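PDB 7K44: sgbp-b from Bacteroides uniformis, which probably binds xyloglucan at the surface of this gut bacterium, as a glycan-binding protein of a xyloglucan utilization locus. Local coordinates for residues 53-59 and 89-93; 40-44 and 119-123; 157-162 and 178-184; 125-131 and 143-149. All coordinates share one frame; numbering follows the deposited sequence. Where two conformers were deposited one is given.

Interaction 1. Residues 53-59 and 89-93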
loop_
_atom_site.group_PDB
_atom_site.type_symbol
_atom_site.label_atom_id
_atom_site.label_comp_id
_atom_site.label_asym_id
_atom_site.label_seq_id
_atom_site.Cartn_x
_atom_site.Cartn_y
_atom_site.Cartn_z
ATOM N N GLY A 53 17.059 -20.337 -10.888
ATOM C CA GLY A 53 17.058 -21.024 -9.613
ATOM C C GLY A 53 18.454 -21.228 -9.068
ATOM O O GLY A 53 19.167 -20.253 -8.806
ATOM N N GLY A 54 18.850 -22.480 -8.896
ATOM C CA GLY A 54 20.191 -22.776 -8.437
ATOM C C GLY A 54 20.433 -24.269 -8.397
ATOM O O GLY A 54 19.496 -25.077 -8.407
ATOM N N ASN A 55 21.720 -24.617 -8.369
ATOM C CA ASN A 55 22.179 -25.993 -8.193
ATOM C C ASN A 55 21.739 -26.900 -9.338
ATOM O O ASN A 55 21.414 -28.070 -9.132
ATOM C CB ASN A 55 21.763 -26.567 -6.838
ATOM C CG ASN A 55 22.273 -25.742 -5.684
ATOM O OD1 ASN A 55 23.411 -25.268 -5.702
ATOM N ND2 ASN A 55 21.435 -25.559 -4.672
ATOM N N PHE A 56 21.745 -26.371 -10.559
ATOM C CA PHE A 56 21.381 -27.197 -11.704
ATOM C C PHE A 56 22.559 -28.039 -12.178
ATOM O O PHE A 56 22.917 -28.003 -13.359
ATOM C CB PHE A 56 20.819 -26.345 -12.847
ATOM C CG PHE A 56 19.590 -25.556 -12.478
ATOM C CD1 PHE A 56 18.580 -26.136 -11.725
ATOM C CD2 PHE A 56 19.439 -24.243 -12.890
ATOM C CE1 PHE A 56 17.452 -25.417 -11.388
ATOM C CE2 PHE A 56 18.313 -23.513 -12.557
ATOM C CZ PHE A 56 17.310 -24.103 -11.798
ATOM N N TYR A 57 23.147 -28.817 -11.268
ATOM C CA TYR A 57 24.239 -29.725 -11.602
ATOM C C TYR A 57 23.687 -31.060 -12.065
ATOM O O TYR A 57 22.685 -31.547 -11.533
ATOM C CB TYR A 57 25.121 -29.968 -10.378
ATOM C CG TYR A 57 25.683 -28.703 -9.822
ATOM C CD1 TYR A 57 26.731 -28.061 -10.461
ATOM C CD2 TYR A 57 25.151 -28.125 -8.679
ATOM C CE1 TYR A 57 27.245 -26.891 -9.969
ATOM C CE2 TYR A 57 25.659 -26.948 -8.179
ATOM C CZ TYR A 57 26.706 -26.336 -8.832
ATOM O OH TYR A 57 27.219 -25.163 -8.343
ATOM N N GLU A 58 24.358 -31.654 -13.046
ATOM C CA GLU A 58 24.030 -32.993 -13.529
ATOM C C GLU A 58 22.560 -33.091 -13.931
ATOM O O GLU A 58 21.849 -34.032 -13.567
ATOM C CB GLU A 58 24.412 -34.066 -12.507
ATOM N N ILE A 59 22.098 -32.079 -14.670
ATOM C CA ILE A 59 20.758 -32.122 -15.238
ATOM C C ILE A 59 20.619 -33.375 -16.078
ATOM O O ILE A 59 21.443 -33.652 -16.961
ATOM C CB ILE A 59 20.492 -30.884 -16.106
ATOM C CG1 ILE A 59 20.547 -29.607 -15.278
ATOM C CG2 ILE A 59 19.143 -31.022 -16.823
ATOM C CD1 ILE A 59 20.495 -28.364 -16.135
ATOM N N PHE A 89 25.434 -22.397 -13.012
ATOM C CA PHE A 89 24.447 -23.471 -12.840
ATOM C C PHE A 89 23.184 -22.984 -12.132
ATOM O O PHE A 89 22.607 -23.682 -11.294
ATOM C CB PHE A 89 25.041 -24.692 -12.127
ATOM C CG PHE A 89 26.189 -25.336 -12.856
ATOM C CD1 PHE A 89 27.491 -24.910 -12.640
ATOM C CD2 PHE A 89 25.972 -26.377 -13.739
ATOM C CE1 PHE A 89 28.545 -25.507 -13.300
ATOM C CE2 PHE A 89 27.025 -26.979 -14.404
ATOM C CZ PHE A 89 28.314 -26.541 -14.183
ATOM N N ASP A 90 22.746 -21.772 -12.458
ATOM C CA ASP A 90 21.547 -21.237 -11.835
ATOM C C ASP A 90 20.536 -20.678 -12.834
ATOM O O ASP A 90 19.515 -20.118 -12.413
ATOM C CB ASP A 90 21.880 -20.238 -10.709
ATOM C CG ASP A 90 22.510 -18.945 -11.216
ATOM O OD1 ASP A 90 22.794 -18.832 -12.427
ATOM O OD2 ASP A 90 22.721 -18.034 -10.383
ATOM N N GLU A 91 20.785 -20.829 -14.135
ATOM C CA GLU A 91 19.848 -20.385 -15.158
ATOM C C GLU A 91 19.899 -21.355 -16.333
ATOM O O GLU A 91 20.982 -21.705 -16.808
ATOM C CB GLU A 91 20.159 -18.946 -15.601
ATOM C CG GLU A 91 19.966 -17.909 -14.488
ATOM C CD GLU A 91 20.232 -16.473 -14.915
ATOM O OE1 GLU A 91 20.692 -16.260 -16.055
ATOM O OE2 GLU A 91 19.978 -15.553 -14.100
ATOM N N ILE A 92 18.730 -21.820 -16.776
ATOM C CA ILE A 92 18.610 -22.748 -17.898
ATOM C C ILE A 92 17.768 -22.087 -18.980
ATOM O O ILE A 92 16.643 -21.646 -18.712
ATOM C CB ILE A 92 17.945 -24.071 -17.469
ATOM C CG1 ILE A 92 18.729 -24.752 -16.350
ATOM C CG2 ILE A 92 17.821 -24.999 -18.665
ATOM C CD1 ILE A 92 17.942 -25.876 -15.677
ATOM N N SER A 93 18.293 -22.036 -20.203
ATOM C CA SER A 93 17.604 -21.388 -21.311
ATOM C C SER A 93 17.165 -22.417 -22.342
ATOM O O SER A 93 17.910 -23.350 -22.653
ATOM C CB SER A 93 18.505 -20.341 -21.970
ATOM O OG SER A 93 18.688 -19.236 -21.096
#
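Phe56 and Phe89 both carry CG anti to their own carbonyl carbon (chi1 -59° and -61°), which turns the first ring against Ile92 of strand 91-95 and lays the second across Tyr57. The Phe56 ring is sandwiched: Ile92 CD1 sits over one face, 3.7 Å from the ring centroid in a CH-pi contact, and Gly54 O lies over the opposite face. Ile59 CD1 meets Ile92 CD1 tip to tip at 3.6 Å, and Val108 of strand 103-110, in the facing sheet, closes on Phe56 and Ile92. Nearer the surface the rings of Tyr57 and Phe89 meet obliquely, planes 35° apart; Tyr57 CE1 comes to 3.3 Å from Phe89 CD1, over the Phe89 face, while Phe89 CB lies over the Tyr57 ring. With an alanine in place of Phe89, the Tyr57 ring would probably lose cover on one face and be freer to turn. Two backbone bonds flank the aromatic group: Gly53 N to Asp90 O, nearly straight, and Phe56 N to Phe89 O, each 2.9 Å long. The second closes onto Phe56 at the centre of an inverse gamma turn, where the chain leaves strand 48-54. Asp90 turns its carboxylate outward, OD1 bonded to Asn86. The chemistry thus divides in two: carbonyl-to-amide bonds fix the loop against the strand end, and apolar contacts seat Phe56 between the two sheets of this N-terminal beta sandwich.

Interaction 2. Residues 40-44 and 119-123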
loop_
_atom_site.group_PDB
_atom_site.type_symbol
_atom_site.label_atom_id
_atom_site.label_comp_id
_atom_site.label_asym_id
_atom_site.label_seq_id
_atom_site.Cartn_x
_atom_site.Cartn_y
_atom_site.Cartn_z
ATOM N N THR A 40 7.986 -14.452 -22.122
ATOM C CA THR A 40 6.964 -13.551 -22.631
ATOM C C THR A 40 5.710 -14.350 -22.959
ATOM O O THR A 40 5.792 -15.492 -23.424
ATOM C CB THR A 40 7.452 -12.812 -23.882
ATOM O OG1 THR A 40 7.973 -13.748 -24.831
ATOM C CG2 THR A 40 8.547 -11.820 -23.519
ATOM N N PHE A 41 4.566 -13.758 -22.707
ATOM C CA PHE A 41 3.286 -14.419 -22.889
ATOM C C PHE A 41 2.590 -13.910 -24.148
ATOM O O PHE A 41 2.800 -12.765 -24.565
ATOM C CB PHE A 41 2.376 -14.180 -21.678
ATOM C CG PHE A 41 2.842 -14.870 -20.430
ATOM C CD1 PHE A 41 2.613 -16.223 -20.247
ATOM C CD2 PHE A 41 3.518 -14.168 -19.441
ATOM C CE1 PHE A 41 3.048 -16.871 -19.108
ATOM C CE2 PHE A 41 3.956 -14.808 -18.293
ATOM C CZ PHE A 41 3.725 -16.159 -18.124
ATOM N N PRO A 42 1.777 -14.752 -24.802
ATOM C CA PRO A 42 1.588 -16.164 -24.450
ATOM C C PRO A 42 2.785 -16.976 -24.907
ATOM O O PRO A 42 3.499 -16.552 -25.813
ATOM C CB PRO A 42 0.350 -16.554 -25.248
ATOM C CG PRO A 42 0.412 -15.682 -26.453
ATOM C CD PRO A 42 0.955 -14.363 -25.961
ATOM N N VAL A 43 3.017 -18.110 -24.256
ATOM C CA VAL A 43 4.131 -18.976 -24.616
ATOM C C VAL A 43 3.689 -19.816 -25.809
ATOM O O VAL A 43 2.805 -20.668 -25.686
ATOM C CB VAL A 43 4.561 -19.855 -23.439
ATOM C CG1 VAL A 43 5.755 -20.696 -23.830
ATOM C CG2 VAL A 43 4.880 -18.982 -22.219
ATOM N N GLU A 44 4.287 -19.557 -26.962
ATOM C CA GLU A 44 4.030 -20.290 -28.190
ATOM C C GLU A 44 5.230 -21.172 -28.510
ATOM O O GLU A 44 6.285 -21.088 -27.877
ATOM C CB GLU A 44 3.793 -19.323 -29.358
ATOM C CG GLU A 44 2.739 -18.244 -29.113
ATOM C CD GLU A 44 1.314 -18.764 -29.235
ATOM O OE1 GLU A 44 0.373 -18.023 -28.872
ATOM O OE2 GLU A 44 1.135 -19.915 -29.692
ATOM N N PHE A 119 3.449 -24.000 -14.134
ATOM C CA PHE A 119 3.552 -23.433 -15.469
ATOM C C PHE A 119 2.167 -23.273 -16.073
ATOM O O PHE A 119 1.315 -24.158 -15.933
ATOM C CB PHE A 119 4.399 -24.316 -16.424
ATOM C CG PHE A 119 4.437 -23.785 -17.830
ATOM C CD1 PHE A 119 5.252 -22.711 -18.152
ATOM C CD2 PHE A 119 3.599 -24.297 -18.807
ATOM C CE1 PHE A 119 5.258 -22.189 -19.425
ATOM C CE2 PHE A 119 3.601 -23.777 -20.085
ATOM C CZ PHE A 119 4.433 -22.726 -20.397
ATOM N N ARG A 120 1.951 -22.145 -16.750
ATOM C CA ARG A 120 0.821 -21.989 -17.656
ATOM C C ARG A 120 1.252 -21.138 -18.844
ATOM O O ARG A 120 2.142 -20.291 -18.731
ATOM C CB ARG A 120 -0.431 -21.430 -16.966
ATOM C CG ARG A 120 -0.176 -20.244 -16.081
ATOM C CD ARG A 120 -1.485 -19.662 -15.542
ATOM N NE ARG A 120 -2.326 -19.125 -16.605
ATOM C CZ ARG A 120 -3.624 -19.385 -16.729
ATOM N NH1 ARG A 120 -4.232 -20.175 -15.856
ATOM N NH2 ARG A 120 -4.313 -18.844 -17.726
ATOM N N ARG A 121 0.618 -21.387 -19.991
ATOM C CA ARG A 121 1.026 -20.759 -21.242
ATOM C C ARG A 121 0.559 -19.325 -21.387
ATOM O O ARG A 121 1.136 -18.584 -22.185
ATOM C CB ARG A 121 0.470 -21.523 -22.442
ATOM C CG ARG A 121 1.231 -22.750 -22.854
ATOM C CD ARG A 121 0.812 -23.177 -24.256
ATOM N NE ARG A 121 -0.543 -22.748 -24.589
ATOM C CZ ARG A 121 -0.837 -21.734 -25.401
ATOM N NH1 ARG A 121 0.135 -21.028 -25.968
ATOM N NH2 ARG A 121 -2.102 -21.417 -25.639
ATOM N N THR A 122 -0.485 -18.922 -20.673
ATOM C CA THR A 122 -1.057 -17.597 -20.839
ATOM C C THR A 122 -0.996 -16.842 -19.522
ATOM O O THR A 122 -1.005 -17.442 -18.442
ATOM C CB THR A 122 -2.511 -17.689 -21.309
ATOM O OG1 THR A 122 -3.237 -18.545 -20.420
ATOM C CG2 THR A 122 -2.571 -18.266 -22.719
ATOM N N ALA A 123 -0.923 -15.519 -19.631
ATOM C CA ALA A 123 -0.854 -14.660 -18.457
ATOM C C ALA A 123 -2.209 -14.589 -17.762
ATOM O O ALA A 123 -3.259 -14.567 -18.407
ATOM C CB ALA A 123 -0.428 -13.257 -18.874
#
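Arg121 NH1 donates to Val43 O at 2.7 Å, the shorter of two hydrogen bonds that tie the loop 40-44 to the end of strand 114-120 in the N-terminal beta sandwich. The carbonyl oxygen lies at the guanidinium edge, near its plane, yet the nitrogen stands above the carbonyl plane and the angle at hydrogen is a bent 147°. In return Val43 N gives a straighter bond, 2.8 Å long, to Arg121 O, in the plane of that carbonyl, making a reciprocal pair. Arg121 NE is held by a salt bridge to Asp102, which steadies the guanidinium; Glu44 OE2 stays 4.0 Å from NH1, too far for a salt bridge. A leucine in place of Arg121 would probably leave Val43 O without this donor and Asp102 without its charged mate. Arg121 O is also approached by Pro42 CA, just past a cis peptide bond, in a CA-H...O contact. With CG anti to its carbonyl carbon (chi1 -69°), Phe41 reaches across to the chain leaving the strand: Ala123 CA lies over one ring face, while Arg120 O and Arg121 O meet its edge. Deeper in, Val43 CB abuts the edge of the Phe119 ring. On the strand side Arg120 grips Thr122 side-on with two nitrogens, NE to the backbone oxygen and NH2 to the hydroxyl; the NE bond to Thr122 O measures 2.8 Å and is almost straight.

Interaction 3. Residues 157-162 and 178-184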
loop_
_atom_site.group_PDB
_atom_site.type_symbol
_atom_site.label_atom_id
_atom_site.label_comp_id
_atom_site.label_asym_id
_atom_site.label_seq_id
_atom_site.Cartn_x
_atom_site.Cartn_y
_atom_site.Cartn_z
ATOM N N MET A 157 -4.879 6.708 -12.623
ATOM C CA MET A 157 -5.775 7.123 -11.543
ATOM C C MET A 157 -6.602 8.275 -12.104
ATOM O O MET A 157 -6.107 9.397 -12.216
ATOM C CB MET A 157 -4.978 7.557 -10.321
ATOM C CG MET A 157 -3.685 8.270 -10.671
ATOM S SD MET A 157 -2.577 8.471 -9.270
ATOM C CE MET A 157 -2.196 6.777 -8.857
ATOM N N GLY A 158 -7.847 7.991 -12.456
ATOM C CA GLY A 158 -8.631 9.029 -13.106
ATOM C C GLY A 158 -7.974 9.407 -14.422
ATOM O O GLY A 158 -7.614 8.546 -15.232
ATOM N N ASN A 159 -7.782 10.708 -14.634
ATOM C CA ASN A 159 -7.136 11.203 -15.843
ATOM C C ASN A 159 -5.633 11.421 -15.674
ATOM O O ASN A 159 -5.035 12.178 -16.445
ATOM C CB ASN A 159 -7.819 12.484 -16.319
ATOM C CG ASN A 159 -7.645 13.624 -15.342
ATOM O OD1 ASN A 159 -7.409 13.405 -14.151
ATOM N ND2 ASN A 159 -7.756 14.851 -15.838
ATOM N N ARG A 160 -5.006 10.774 -14.694
ATOM C CA ARG A 160 -3.566 10.857 -14.484
ATOM C C ARG A 160 -2.923 9.510 -14.781
ATOM O O ARG A 160 -3.510 8.460 -14.517
ATOM C CB ARG A 160 -3.236 11.227 -13.034
ATOM C CG ARG A 160 -3.926 12.474 -12.522
ATOM C CD ARG A 160 -3.221 13.746 -12.995
ATOM N NE ARG A 160 -3.949 14.920 -12.528
ATOM C CZ ARG A 160 -4.814 15.603 -13.268
ATOM N NH1 ARG A 160 -5.045 15.238 -14.522
ATOM N NH2 ARG A 160 -5.446 16.651 -12.755
ATOM N N SER A 161 -1.697 9.541 -15.303
ATOM C CA SER A 161 -0.958 8.322 -15.609
ATOM C C SER A 161 0.449 8.416 -15.037
ATOM O O SER A 161 1.097 9.461 -15.127
ATOM C CB SER A 161 -0.892 8.070 -17.128
ATOM O OG SER A 161 -0.436 6.757 -17.424
ATOM N N VAL A 162 0.915 7.313 -14.464
ATOM C CA VAL A 162 2.187 7.273 -13.752
ATOM C C VAL A 162 3.344 7.256 -14.746
ATOM O O VAL A 162 3.298 6.567 -15.775
ATOM C CB VAL A 162 2.214 6.029 -12.850
ATOM C CG1 VAL A 162 3.610 5.752 -12.326
ATOM C CG2 VAL A 162 1.209 6.178 -11.712
ATOM N N PHE A 178 5.856 3.182 -7.196
ATOM C CA PHE A 178 5.900 4.235 -8.200
ATOM C C PHE A 178 5.850 5.581 -7.495
ATOM O O PHE A 178 5.520 5.672 -6.309
ATOM C CB PHE A 178 4.769 4.110 -9.240
ATOM C CG PHE A 178 3.376 4.278 -8.675
ATOM C CD1 PHE A 178 2.787 5.532 -8.612
ATOM C CD2 PHE A 178 2.641 3.174 -8.237
ATOM C CE1 PHE A 178 1.497 5.698 -8.100
ATOM C CE2 PHE A 178 1.346 3.327 -7.733
ATOM C CZ PHE A 178 0.776 4.597 -7.665
ATOM N N THR A 179 6.186 6.632 -8.235
ATOM C CA THR A 179 6.086 7.990 -7.723
ATOM C C THR A 179 4.703 8.540 -8.034
ATOM O O THR A 179 4.241 8.475 -9.179
ATOM C CB THR A 179 7.158 8.883 -8.344
ATOM O OG1 THR A 179 8.450 8.347 -8.026
ATOM C CG2 THR A 179 7.030 10.320 -7.818
ATOM N N MET A 180 4.047 9.068 -7.020
ATOM C CA MET A 180 2.715 9.596 -7.215
ATOM C C MET A 180 2.781 10.812 -8.130
ATOM O O MET A 180 3.536 11.756 -7.850
ATOM C CB MET A 180 2.123 9.993 -5.864
ATOM C CG MET A 180 0.766 10.652 -5.951
ATOM S SD MET A 180 -0.486 9.469 -6.476
ATOM C CE MET A 180 -1.835 10.613 -6.730
ATOM N N PRO A 181 2.021 10.832 -9.216
ATOM C CA PRO A 181 2.021 12.000 -10.105
ATOM C C PRO A 181 1.142 13.122 -9.572
ATOM O O PRO A 181 0.704 13.082 -8.417
ATOM C CB PRO A 181 1.451 11.430 -11.409
ATOM C CG PRO A 181 0.536 10.336 -10.954
ATOM C CD PRO A 181 1.178 9.735 -9.732
ATOM N N ARG A 182 0.884 14.129 -10.408
ATOM C CA ARG A 182 -0.072 15.173 -10.065
ATOM C C ARG A 182 -1.391 14.548 -9.633
ATOM O O ARG A 182 -1.841 13.557 -10.209
ATOM C CB ARG A 182 -0.316 16.057 -11.287
ATOM C CG ARG A 182 -1.036 17.352 -10.975
ATOM C CD ARG A 182 -0.682 18.416 -11.996
ATOM N NE ARG A 182 -1.605 18.391 -13.128
ATOM C CZ ARG A 182 -1.352 17.790 -14.287
ATOM N NH1 ARG A 182 -0.199 17.157 -14.472
ATOM N NH2 ARG A 182 -2.252 17.821 -15.263
ATOM N N ALA A 183 -2.004 15.149 -8.621
ATOM C CA ALA A 183 -3.181 14.570 -7.992
ATOM C C ALA A 183 -4.348 14.490 -8.976
ATOM O O ALA A 183 -4.547 15.401 -9.788
ATOM C CB ALA A 183 -3.597 15.431 -6.799
ATOM N N PRO A 184 -5.143 13.424 -8.921
ATOM C CA PRO A 184 -6.426 13.395 -9.636
ATOM C C PRO A 184 -7.355 14.499 -9.145
ATOM O O PRO A 184 -7.141 15.115 -8.104
ATOM C CB PRO A 184 -7.004 12.024 -9.259
ATOM C CG PRO A 184 -5.848 11.229 -8.750
ATOM C CD PRO A 184 -4.900 12.199 -8.142
#
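Arg160 NE reaches Ala183 O at 2.8 Å, the shortest polar bond between the segments 157-162 and 178-184; it is bent, and arrives from above the carbonyl plane, 57° out of it and off the lone pairs, while NH2 adds a weak second bond to the same oxygen. The Arg160 chain bends at chi2 (-80°), which folds its aliphatic part over the backbone of Arg182, with CD 3.1 Å from Arg182 O. Its guanidinium lies flat on that of Arg182, centres 4.2 Å apart and planes at 24°, NH2 of Arg182 standing over the middle of the Arg160 group. Stacking like charges probably carries some cost, eased perhaps by the carbonyl at the Arg160 edge.

Inward of these polar groups runs Met157, described in one of its two conformers. Its CB and CG pass Pro184 CG, its SD comes to 3.4 Å from Met180 CE and also lies by Pro181 CD, and its CE stops 3.9 Å from Phe178 CZ. The Val162 and Phe178 side chains cross at about a right angle, CG2 of Val162 lying 3.5 Å from CD1 of Phe178. The second shell fixes these groups: Met157 and Arg160 close a type II' beta turn through reciprocal backbone bonds, Pro181 O accepts from Thr138 OG1, and Val142, Val144 and Ile155 pack on Phe178. Tyr205, later in the same chain, touches Met180, Ala183 and Pro184. A tight hairpin at the edge of one sheet, packed on the chain leaving a strand of the other, here closes one end of the two-sheet, immunoglobulin-like sandwich of an IPT/TIG domain.

Interaction 4. Residues 125-131 and 143-149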
loop_
_atom_site.group_PDB
_atom_site.type_symbol
_atom_site.label_atom_id
_atom_site.label_comp_id
_atom_site.label_asym_id
_atom_site.label_seq_id
_atom_site.Cartn_x
_atom_site.Cartn_y
_atom_site.Cartn_z
ATOM N N PRO A 125 -4.682 -12.209 -15.343
ATOM C CA PRO A 125 -4.828 -10.772 -15.140
ATOM C C PRO A 125 -4.174 -10.361 -13.829
ATOM O O PRO A 125 -4.056 -11.175 -12.899
ATOM C CB PRO A 125 -6.353 -10.574 -15.079
ATOM C CG PRO A 125 -6.872 -11.875 -14.592
ATOM C CD PRO A 125 -5.973 -12.914 -15.219
ATOM N N PRO A 126 -3.740 -9.110 -13.718
ATOM C CA PRO A 126 -3.181 -8.641 -12.449
ATOM C C PRO A 126 -4.292 -8.421 -11.436
ATOM O O PRO A 126 -5.467 -8.274 -11.774
ATOM C CB PRO A 126 -2.521 -7.313 -12.830
ATOM C CG PRO A 126 -3.405 -6.779 -13.946
ATOM C CD PRO A 126 -3.886 -8.024 -14.700
ATOM N N SER A 127 -3.900 -8.404 -10.169
ATOM C CA SER A 127 -4.831 -8.109 -9.094
ATOM C C SER A 127 -4.108 -7.262 -8.065
ATOM O O SER A 127 -2.881 -7.312 -7.951
ATOM C CB SER A 127 -5.383 -9.380 -8.440
ATOM O OG SER A 127 -4.344 -10.279 -8.095
ATOM N N ILE A 128 -4.880 -6.462 -7.333
ATOM C CA ILE A 128 -4.357 -5.600 -6.279
ATOM C C ILE A 128 -4.998 -6.005 -4.961
ATOM O O ILE A 128 -6.228 -6.063 -4.854
ATOM C CB ILE A 128 -4.640 -4.122 -6.578
ATOM C CG1 ILE A 128 -3.850 -3.679 -7.801
ATOM C CG2 ILE A 128 -4.280 -3.274 -5.353
ATOM C CD1 ILE A 128 -4.390 -2.412 -8.462
ATOM N N SER A 129 -4.168 -6.290 -3.958
ATOM C CA SER A 129 -4.692 -6.620 -2.641
ATOM C C SER A 129 -4.540 -5.495 -1.624
ATOM O O SER A 129 -5.361 -5.398 -0.711
ATOM C CB SER A 129 -4.045 -7.894 -2.091
ATOM O OG SER A 129 -2.646 -7.744 -1.959
ATOM N N LYS A 130 -3.521 -4.648 -1.751
ATOM C CA LYS A 130 -3.294 -3.587 -0.779
ATOM C C LYS A 130 -2.586 -2.424 -1.462
ATOM O O LYS A 130 -1.778 -2.621 -2.370
ATOM C CB LYS A 130 -2.440 -4.104 0.386
ATOM C CG LYS A 130 -3.243 -4.513 1.608
ATOM C CD LYS A 130 -2.438 -4.316 2.885
ATOM C CE LYS A 130 -1.251 -5.256 2.943
ATOM N NZ LYS A 130 -0.705 -5.342 4.329
ATOM N N VAL A 131 -2.887 -1.198 -1.008
ATOM C CA VAL A 131 -2.230 0.009 -1.497
ATOM C C VAL A 131 -1.770 0.809 -0.284
ATOM O O VAL A 131 -2.452 0.845 0.749
ATOM C CB VAL A 131 -3.140 0.867 -2.407
ATOM C CG1 VAL A 131 -2.339 1.968 -3.075
ATOM C CG2 VAL A 131 -3.822 0.014 -3.449
ATOM N N THR A 143 3.315 2.263 -2.704
ATOM C CA THR A 143 3.571 0.831 -2.800
ATOM C C THR A 143 2.255 0.104 -3.015
ATOM O O THR A 143 1.243 0.436 -2.391
ATOM C CB THR A 143 4.260 0.318 -1.532
ATOM O OG1 THR A 143 5.463 1.063 -1.322
ATOM C CG2 THR A 143 4.634 -1.156 -1.677
ATOM N N VAL A 144 2.259 -0.888 -3.914
ATOM C CA VAL A 144 1.066 -1.680 -4.205
ATOM C C VAL A 144 1.429 -3.151 -4.067
ATOM O O VAL A 144 2.470 -3.577 -4.576
ATOM C CB VAL A 144 0.531 -1.397 -5.625
ATOM C CG1 VAL A 144 -0.769 -2.163 -5.873
ATOM C CG2 VAL A 144 0.306 0.097 -5.831
ATOM N N LEU A 145 0.594 -3.910 -3.361
ATOM C CA LEU A 145 0.731 -5.360 -3.262
ATOM C C LEU A 145 -0.336 -6.019 -4.121
ATOM O O LEU A 145 -1.475 -5.549 -4.186
ATOM C CB LEU A 145 0.542 -5.854 -1.826
ATOM C CG LEU A 145 1.468 -5.313 -0.740
ATOM C CD1 LEU A 145 1.333 -6.145 0.520
ATOM C CD2 LEU A 145 2.886 -5.329 -1.225
ATOM N N GLY A 146 0.031 -7.114 -4.781
ATOM C CA GLY A 146 -0.937 -7.814 -5.596
ATOM C C GLY A 146 -0.315 -9.029 -6.238
ATOM O O GLY A 146 0.628 -9.598 -5.688
ATOM N N GLN A 147 -0.831 -9.440 -7.392
ATOM C CA GLN A 147 -0.298 -10.606 -8.089
ATOM C C GLN A 147 -0.269 -10.321 -9.577
ATOM O O GLN A 147 -1.101 -9.569 -10.096
ATOM C CB GLN A 147 -1.147 -11.863 -7.843
ATOM C CG GLN A 147 -1.221 -12.311 -6.385
ATOM C CD GLN A 147 0.112 -12.809 -5.855
ATOM O OE1 GLN A 147 0.967 -13.251 -6.616
ATOM N NE2 GLN A 147 0.287 -12.744 -4.541
ATOM N N ASN A 148 0.697 -10.940 -10.263
ATOM C CA ASN A 148 0.764 -10.932 -11.726
ATOM C C ASN A 148 1.004 -9.540 -12.313
ATOM O O ASN A 148 0.352 -9.122 -13.273
ATOM C CB ASN A 148 -0.443 -11.633 -12.343
ATOM C CG ASN A 148 -0.511 -13.074 -11.924
ATOM O OD1 ASN A 148 0.401 -13.847 -12.216
ATOM N ND2 ASN A 148 -1.547 -13.432 -11.183
ATOM N N PHE A 149 1.982 -8.832 -11.740
ATOM C CA PHE A 149 2.386 -7.505 -12.191
ATOM C C PHE A 149 3.400 -7.531 -13.347
ATOM O O PHE A 149 4.066 -6.524 -13.607
ATOM C CB PHE A 149 2.961 -6.698 -11.018
ATOM C CG PHE A 149 1.946 -6.298 -9.966
ATOM C CD1 PHE A 149 0.590 -6.245 -10.244
ATOM C CD2 PHE A 149 2.376 -5.960 -8.688
ATOM C CE1 PHE A 149 -0.324 -5.867 -9.266
ATOM C CE2 PHE A 149 1.472 -5.573 -7.702
ATOM C CZ PHE A 149 0.120 -5.525 -7.989
HETATM O O HOH W 1 -2.153 -10.782 -3.171
#
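Lys130 and Leu145 lie side by side, pointing the same way, on a two-stranded hairpin of the IPT/TIG domain interrupted by a classic beta bulge. From its CB, 4.1 Å from Leu145 CB, the lysine, in one of its two conformers, runs out and bends at chi3 (-66°); CE then meets Leu145 CD1 at 3.7 Å, and NZ goes on to Phe322, bonding to its backbone oxygen and making a cation-pi contact with its ring. Phe322 also packs on Leu145 and Thr143, so this face of the hairpin meets a loop of the xyloglucan-binding domain. In the bulge, Ser129 and Lys130 both face Leu145: Leu145 O takes a 2.8 Å bond from Ser129 N and a weak one from Lys130 N, while Leu145 N donates to Lys130 O. Toward the other end Ser127 and Gln147 form an antiparallel hydrogen-bonded pair, with both bonds 3.0 Å long. Gly146 presses against the strand opposite, where any side chain would strike Ser127 O. On the face of Ile128, Val131 and Val144, Ile128 CG2 touches Val144 CG1 at 3.7 Å, and Ile192 of the second sheet closes over both residues. Past the strand, Asn148 takes a left-handed backbone conformation and the Phe149 ring comes back against Pro126 and Ser127; Pro126 CB meets its edge, and Phe149 CE1 comes within 3.2 Å of Ser127 O.

Interactions 1 and 2 belong to the N-terminal sandwich, interactions 3 and 4 to the IPT/TIG domain. Along the chain interaction 1 is nested inside the loop that interaction 2 closes, their centres 22 Å apart. Interaction 2 sits where the first sandwich hands over to the next: its segment 119-123 almost runs into 125-131 of interaction 4, with centres 19 Å apart. Interactions 3 and 4 touch directly, Phe178 CE2 lying 3.9 Å from Val144 CG2, on neighbouring strands of one sheet. In interaction 3 the Ala183 side chain is about 11 Å from the calcium ion held by Asn213, Asp215, Asp241, Lys243 and Asp378.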